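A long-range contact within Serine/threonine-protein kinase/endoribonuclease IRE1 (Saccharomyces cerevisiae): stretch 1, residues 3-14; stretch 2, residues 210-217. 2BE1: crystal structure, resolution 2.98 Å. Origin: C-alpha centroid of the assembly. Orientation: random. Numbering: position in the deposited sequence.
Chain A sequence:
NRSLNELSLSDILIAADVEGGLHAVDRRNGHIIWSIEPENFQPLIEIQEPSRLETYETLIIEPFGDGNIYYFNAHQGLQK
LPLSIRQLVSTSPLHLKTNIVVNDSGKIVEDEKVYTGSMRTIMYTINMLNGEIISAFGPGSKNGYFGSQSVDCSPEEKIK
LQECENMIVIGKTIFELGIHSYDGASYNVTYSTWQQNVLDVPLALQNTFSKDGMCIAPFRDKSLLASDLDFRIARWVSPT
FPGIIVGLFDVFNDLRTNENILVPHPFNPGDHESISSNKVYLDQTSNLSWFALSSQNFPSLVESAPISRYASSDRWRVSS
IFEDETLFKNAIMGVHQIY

Stretch 1 (3-14) SLNELSLSDILI
Stretch 2, residues 210-217: SKDGMCIA

Residues at least 202 positions apart in the chain touch across the two stretches, mainly through side chains, burying 328 Å² in total; no hydrogen bond crosses between them. Stretch 1 begins as loop, runs as strand from Ser 8, turns a corner at Asp 11 and is strand again by Leu 13. Stretch 2 is loop until Ile 216, where a strand begins. The backbones stay well apart: CA to CA, Leu 9 lies 7.4 Å from Lys 211, and Leu 13 lies 9.7 Å from Ile 216, so both chains advance in the same sense.

Lys 211 (phi/psi -65/-37) covers the most surface. Its CA-to-CB bond points toward stretch 1, and with chi1 m (-84°), chi2 -146°, chi3 t and chi4 32° its long chain reaches toward the loop at Leu 4 and Asn 5. Lys 211 CE comes 3.6 Å from Asn 5 O, and Lys 211 NZ ends 3.5 Å from Leu 4 CD2, an apolar neighbour.

Leu 9 (-83/119; chi1 t, chi2 p) also points toward its partner. The Leu 9 CD2 methyl packs 3.8 Å from Lys 211 CB, 3.5 Å from Asp 212 N and 3.8 Å from Asp 212 CB.

Beyond the corner, Leu 13 (-140/149; t, t) and Ile 216 (-121/153; chi1 102°, chi2 136°) point toward each other, their CD1 methyls 3.9 Å apart in a purely apolar contact.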

ATOM      1  N   SER A   3      19.920  20.842  -5.599  1.00 74.01           N
ATOM      2  CA  SER A   3      20.083  21.576  -4.362  1.00 72.65           C
ATOM      3  C   SER A   3      19.098  22.725  -4.308  1.00 71.64           C
ATOM      4  O   SER A   3      19.209  23.688  -5.099  1.00 71.23           O
ATOM      5  CB  SER A   3      21.480  22.162  -4.281  1.00 73.10           C
ATOM      6  OG  SER A   3      21.440  23.447  -3.640  1.00 73.56           O
ATOM      7  N   LEU A   4      18.174  22.642  -3.346  1.00 70.32           N
ATOM      8  CA  LEU A   4      17.054  23.581  -3.230  1.00 68.96           C
ATOM      9  C   LEU A   4      17.625  24.961  -3.290  1.00 68.50           C
ATOM     10  O   LEU A   4      16.968  25.936  -3.716  1.00 68.52           O
ATOM     11  CB  LEU A   4      16.320  23.394  -1.894  1.00 68.57           C
ATOM     12  CG  LEU A   4      15.169  24.353  -1.555  1.00 66.58           C
ATOM     13  CD1 LEU A   4      13.924  24.074  -2.396  1.00 64.71           C
ATOM     14  CD2 LEU A   4      14.890  24.252  -0.079  1.00 65.25           C
ATOM     15  N   ASN A   5      18.874  25.022  -2.856  1.00 67.65           N
ATOM     16  CA  ASN A   5      19.570  26.255  -2.825  1.00 66.94           C
ATOM     17  C   ASN A   5      19.379  27.109  -4.075  1.00 66.03           C
ATOM     18  O   ASN A   5      18.704  28.138  -4.002  1.00 66.28           O
ATOM     19  CB  ASN A   5      21.019  26.028  -2.569  1.00 67.09           C
ATOM     20  CG  ASN A   5      21.641  27.255  -2.146  1.00 68.13           C
ATOM     21  OD1 ASN A   5      21.115  27.932  -1.241  1.00 68.74           O
ATOM     22  ND2 ASN A   5      22.708  27.649  -2.840  1.00 70.08           N
ATOM     23  N   GLU A   6      19.944  26.684  -5.213  1.00 64.61           N
ATOM     24  CA  GLU A   6      19.523  27.254  -6.491  1.00 63.45           C
ATOM     25  C   GLU A   6      18.051  26.899  -6.721  1.00 61.84           C
ATOM     26  O   GLU A   6      17.682  25.725  -6.556  1.00 62.21           O
ATOM     27  CB  GLU A   6      20.333  26.676  -7.635  1.00 63.91           C
ATOM     28  CG  GLU A   6      20.000  27.360  -8.989  1.00 68.19           C
ATOM     29  CD  GLU A   6      18.747  26.780  -9.743  1.00 71.63           C
ATOM     30  OE1 GLU A   6      18.767  25.557 -10.106  1.00 72.82           O
ATOM     31  OE2 GLU A   6      17.769  27.558  -9.999  1.00 71.25           O
ATOM     32  N   LEU A   7      17.235  27.890  -7.108  1.00 59.35           N
ATOM     33  CA  LEU A   7      15.801  27.732  -7.445  1.00 56.83           C
ATOM     34  C   LEU A   7      15.051  28.954  -6.936  1.00 55.44           C
ATOM     35  O   LEU A   7      15.180  29.247  -5.745  1.00 55.50           O
ATOM     36  CB  LEU A   7      15.207  26.465  -6.812  1.00 56.93           C
ATOM     37  CG  LEU A   7      14.947  25.156  -7.610  1.00 56.92           C
ATOM     38  CD1 LEU A   7      15.859  24.977  -8.790  1.00 56.43           C
ATOM     39  CD2 LEU A   7      14.999  23.884  -6.746  1.00 56.22           C
ATOM     40  N   SER A   8      14.304  29.680  -7.792  1.00 53.20           N
ATOM     41  CA  SER A   8      13.445  30.798  -7.291  1.00 51.56           C
ATOM     42  C   SER A   8      12.408  30.276  -6.353  1.00 49.51           C
ATOM     43  O   SER A   8      11.810  29.243  -6.617  1.00 49.84           O
ATOM     44  CB  SER A   8      12.622  31.499  -8.367  1.00 51.73           C
ATOM     45  OG  SER A   8      13.420  31.956  -9.407  1.00 54.35           O
ATOM     46  N   LEU A   9      12.174  30.978  -5.267  1.00 46.51           N
ATOM     47  CA  LEU A   9      11.013  30.671  -4.528  1.00 43.92           C
ATOM     48  C   LEU A   9       9.918  31.431  -5.244  1.00 43.18           C
ATOM     49  O   LEU A   9       9.964  32.613  -5.400  1.00 43.37           O
ATOM     50  CB  LEU A   9      11.209  31.064  -3.083  1.00 43.26           C
ATOM     51  CG  LEU A   9      10.095  31.045  -2.052  1.00 41.04           C
ATOM     52  CD1 LEU A   9       9.328  29.750  -1.984  1.00 41.54           C
ATOM     53  CD2 LEU A   9      10.804  31.240  -0.783  1.00 39.83           C
ATOM     54  N   SER A  10       8.951  30.719  -5.754  1.00 42.60           N
ATOM     55  CA  SER A  10       7.837  31.327  -6.408  1.00 42.44           C
ATOM     56  C   SER A  10       6.990  32.110  -5.425  1.00 42.27           C
ATOM     57  O   SER A  10       7.090  31.951  -4.207  1.00 42.72           O
ATOM     58  CB  SER A  10       7.002  30.219  -7.031  1.00 42.74           C
ATOM     59  OG  SER A  10       5.834  30.712  -7.644  1.00 44.09           O
ATOM     60  N   ASP A  11       6.137  32.954  -5.964  1.00 41.79           N
ATOM     61  CA  ASP A  11       5.200  33.687  -5.154  1.00 41.50           C
ATOM     62  C   ASP A  11       3.928  32.925  -4.907  1.00 39.95           C
ATOM     63  O   ASP A  11       3.097  33.317  -4.102  1.00 39.71           O
ATOM     64  CB  ASP A  11       4.871  34.959  -5.872  1.00 42.94           C
ATOM     65  CG  ASP A  11       5.796  36.035  -5.502  1.00 46.60           C
ATOM     66  OD1 ASP A  11       5.745  37.103  -6.153  1.00 48.12           O
ATOM     67  OD2 ASP A  11       6.566  35.784  -4.539  1.00 50.96           O
ATOM     68  N   ILE A  12       3.756  31.843  -5.635  1.00 37.95           N
ATOM     69  CA  ILE A  12       2.612  31.018  -5.424  1.00 36.17           C
ATOM     70  C   ILE A  12       2.893  30.087  -4.278  1.00 35.25           C
ATOM     71  O   ILE A  12       4.036  29.696  -4.042  1.00 35.53           O
ATOM     72  CB  ILE A  12       2.299  30.174  -6.629  1.00 36.22           C
ATOM     73  CG1 ILE A  12       2.355  31.013  -7.905  1.00 36.48           C
ATOM     74  CG2 ILE A  12       0.927  29.550  -6.469  1.00 36.32           C
ATOM     75  CD1 ILE A  12       1.575  32.303  -7.834  1.00 37.52           C
ATOM     76  N   LEU A  13       1.835  29.741  -3.564  1.00 33.58           N
ATOM     77  CA  LEU A  13       1.901  28.861  -2.437  1.00 31.80           C
ATOM     78  C   LEU A  13       0.665  28.057  -2.633  1.00 30.79           C
ATOM     79  O   LEU A  13      -0.340  28.562  -3.148  1.00 31.11           O
ATOM     80  CB  LEU A  13       1.738  29.651  -1.156  1.00 32.02           C
ATOM     81  CG  LEU A  13       2.382  29.217   0.155  1.00 32.17           C
ATOM     82  CD1 LEU A  13       2.337  30.383   1.101  1.00 32.50           C
ATOM     83  CD2 LEU A  13       1.584  28.143   0.762  1.00 35.09           C
ATOM     84  N   ILE A  14       0.720  26.809  -2.201  1.00 28.75           N
ATOM     85  CA  ILE A  14      -0.387  25.951  -2.396  1.00 26.55           C
ATOM     86  C   ILE A  14      -0.914  25.357  -1.118  1.00 25.90           C
ATOM     87  O   ILE A  14      -0.150  24.736  -0.318  1.00 25.52           O
ATOM     88  CB  ILE A  14      -0.035  24.959  -3.391  1.00 25.90           C
ATOM     89  CG1 ILE A  14      -0.374  25.594  -4.689  1.00 25.98           C
ATOM     90  CG2 ILE A  14      -0.892  23.757  -3.279  1.00 26.26           C
ATOM     91  CD1 ILE A  14       0.103  24.740  -5.809  1.00 28.74           C
ATOM     92  N   SER A 210      11.712  28.956   5.829  1.00 47.89           N
ATOM     93  CA  SER A 210      11.381  29.685   4.600  1.00 48.01           C
ATOM     94  C   SER A 210      12.574  30.488   4.075  1.00 47.73           C
ATOM     95  O   SER A 210      13.192  31.204   4.833  1.00 47.36           O
ATOM     96  CB  SER A 210      10.148  30.574   4.816  1.00 47.85           C
ATOM     97  OG  SER A 210       8.995  29.914   4.320  1.00 48.42           O
ATOM     98  N   LYS A 211      12.920  30.317   2.798  1.00 47.96           N
ATOM     99  CA  LYS A 211      14.041  31.047   2.185  1.00 48.37           C
ATOM    100  C   LYS A 211      13.713  32.491   2.153  1.00 47.45           C
ATOM    101  O   LYS A 211      14.553  33.340   2.276  1.00 48.15           O
ATOM    102  CB  LYS A 211      14.279  30.615   0.745  1.00 49.30           C
ATOM    103  CG  LYS A 211      15.140  29.361   0.566  1.00 52.51           C
ATOM    104  CD  LYS A 211      15.982  29.519  -0.735  1.00 57.48           C
ATOM    105  CE  LYS A 211      17.150  28.522  -0.813  1.00 59.85           C
ATOM    106  NZ  LYS A 211      16.771  27.241  -0.125  1.00 62.90           N
ATOM    107  N   ASP A 212      12.452  32.740   1.902  1.00 46.84           N
ATOM    108  CA  ASP A 212      11.736  33.956   2.228  1.00 45.71           C
ATOM    109  C   ASP A 212      11.955  34.396   3.647  1.00 45.50           C
ATOM    110  O   ASP A 212      12.164  33.577   4.515  1.00 46.33           O
ATOM    111  CB  ASP A 212      10.287  33.542   2.175  1.00 45.19           C
ATOM    112  CG  ASP A 212       9.499  34.531   1.589  1.00 43.74           C
ATOM    113  OD1 ASP A 212      10.071  35.607   1.573  1.00 44.92           O
ATOM    114  OD2 ASP A 212       8.384  34.254   1.140  1.00 42.80           O
ATOM    115  N   GLY A 213      11.829  35.653   3.961  1.00 44.99           N
ATOM    116  CA  GLY A 213      11.713  35.917   5.404  1.00 45.55           C
ATOM    117  C   GLY A 213      10.469  35.243   6.025  1.00 45.45           C
ATOM    118  O   GLY A 213      10.492  34.745   7.171  1.00 44.68           O
ATOM    119  N   MET A 214       9.401  35.236   5.213  1.00 45.84           N
ATOM    120  CA  MET A 214       8.038  34.790   5.549  1.00 45.79           C
ATOM    121  C   MET A 214       7.987  33.404   6.140  1.00 44.93           C
ATOM    122  O   MET A 214       9.009  32.707   6.301  1.00 45.95           O
ATOM    123  CB  MET A 214       7.083  34.830   4.318  1.00 46.29           C
ATOM    124  CG  MET A 214       6.288  36.123   4.104  1.00 48.90           C
ATOM    125  SD  MET A 214       5.909  36.965   5.677  1.00 56.06           S
ATOM    126  CE  MET A 214       7.471  37.864   5.985  1.00 55.44           C
ATOM    127  N   CYS A 215       6.763  32.976   6.397  1.00 42.83           N
ATOM    128  CA  CYS A 215       6.563  31.867   7.275  1.00 40.52           C
ATOM    129  C   CYS A 215       5.036  31.778   7.586  1.00 37.65           C
ATOM    130  O   CYS A 215       4.499  32.564   8.392  1.00 37.74           O
ATOM    131  CB  CYS A 215       7.399  32.210   8.495  1.00 40.44           C
ATOM    132  SG  CYS A 215       6.777  31.404   9.863  1.00 46.21           S
ATOM    133  N   ILE A 216       4.313  30.898   6.906  1.00 33.56           N
ATOM    134  CA  ILE A 216       2.892  31.082   6.937  1.00 29.64           C
ATOM    135  C   ILE A 216       2.305  29.798   7.533  1.00 28.35           C
ATOM    136  O   ILE A 216       2.946  28.777   7.435  1.00 27.47           O
ATOM    137  CB  ILE A 216       2.298  31.475   5.574  1.00 28.98           C
ATOM    138  CG1 ILE A 216       1.680  30.260   5.006  1.00 31.92           C
ATOM    139  CG2 ILE A 216       3.297  32.002   4.530  1.00 25.08           C
ATOM    140  CD1 ILE A 216       0.369  30.543   4.433  1.00 39.02           C
ATOM    141  N   ALA A 217       1.131  29.874   8.184  1.00 26.82           N
ATOM    142  CA  ALA A 217       0.506  28.754   8.911  1.00 25.42           C
ATOM    143  C   ALA A 217      -1.031  28.840   8.910  1.00 25.11           C
ATOM    144  O   ALA A 217      -1.577  29.911   8.710  1.00 25.14           O
ATOM    145  CB  ALA A 217       0.993  28.720  10.338  1.00 25.04           C
TER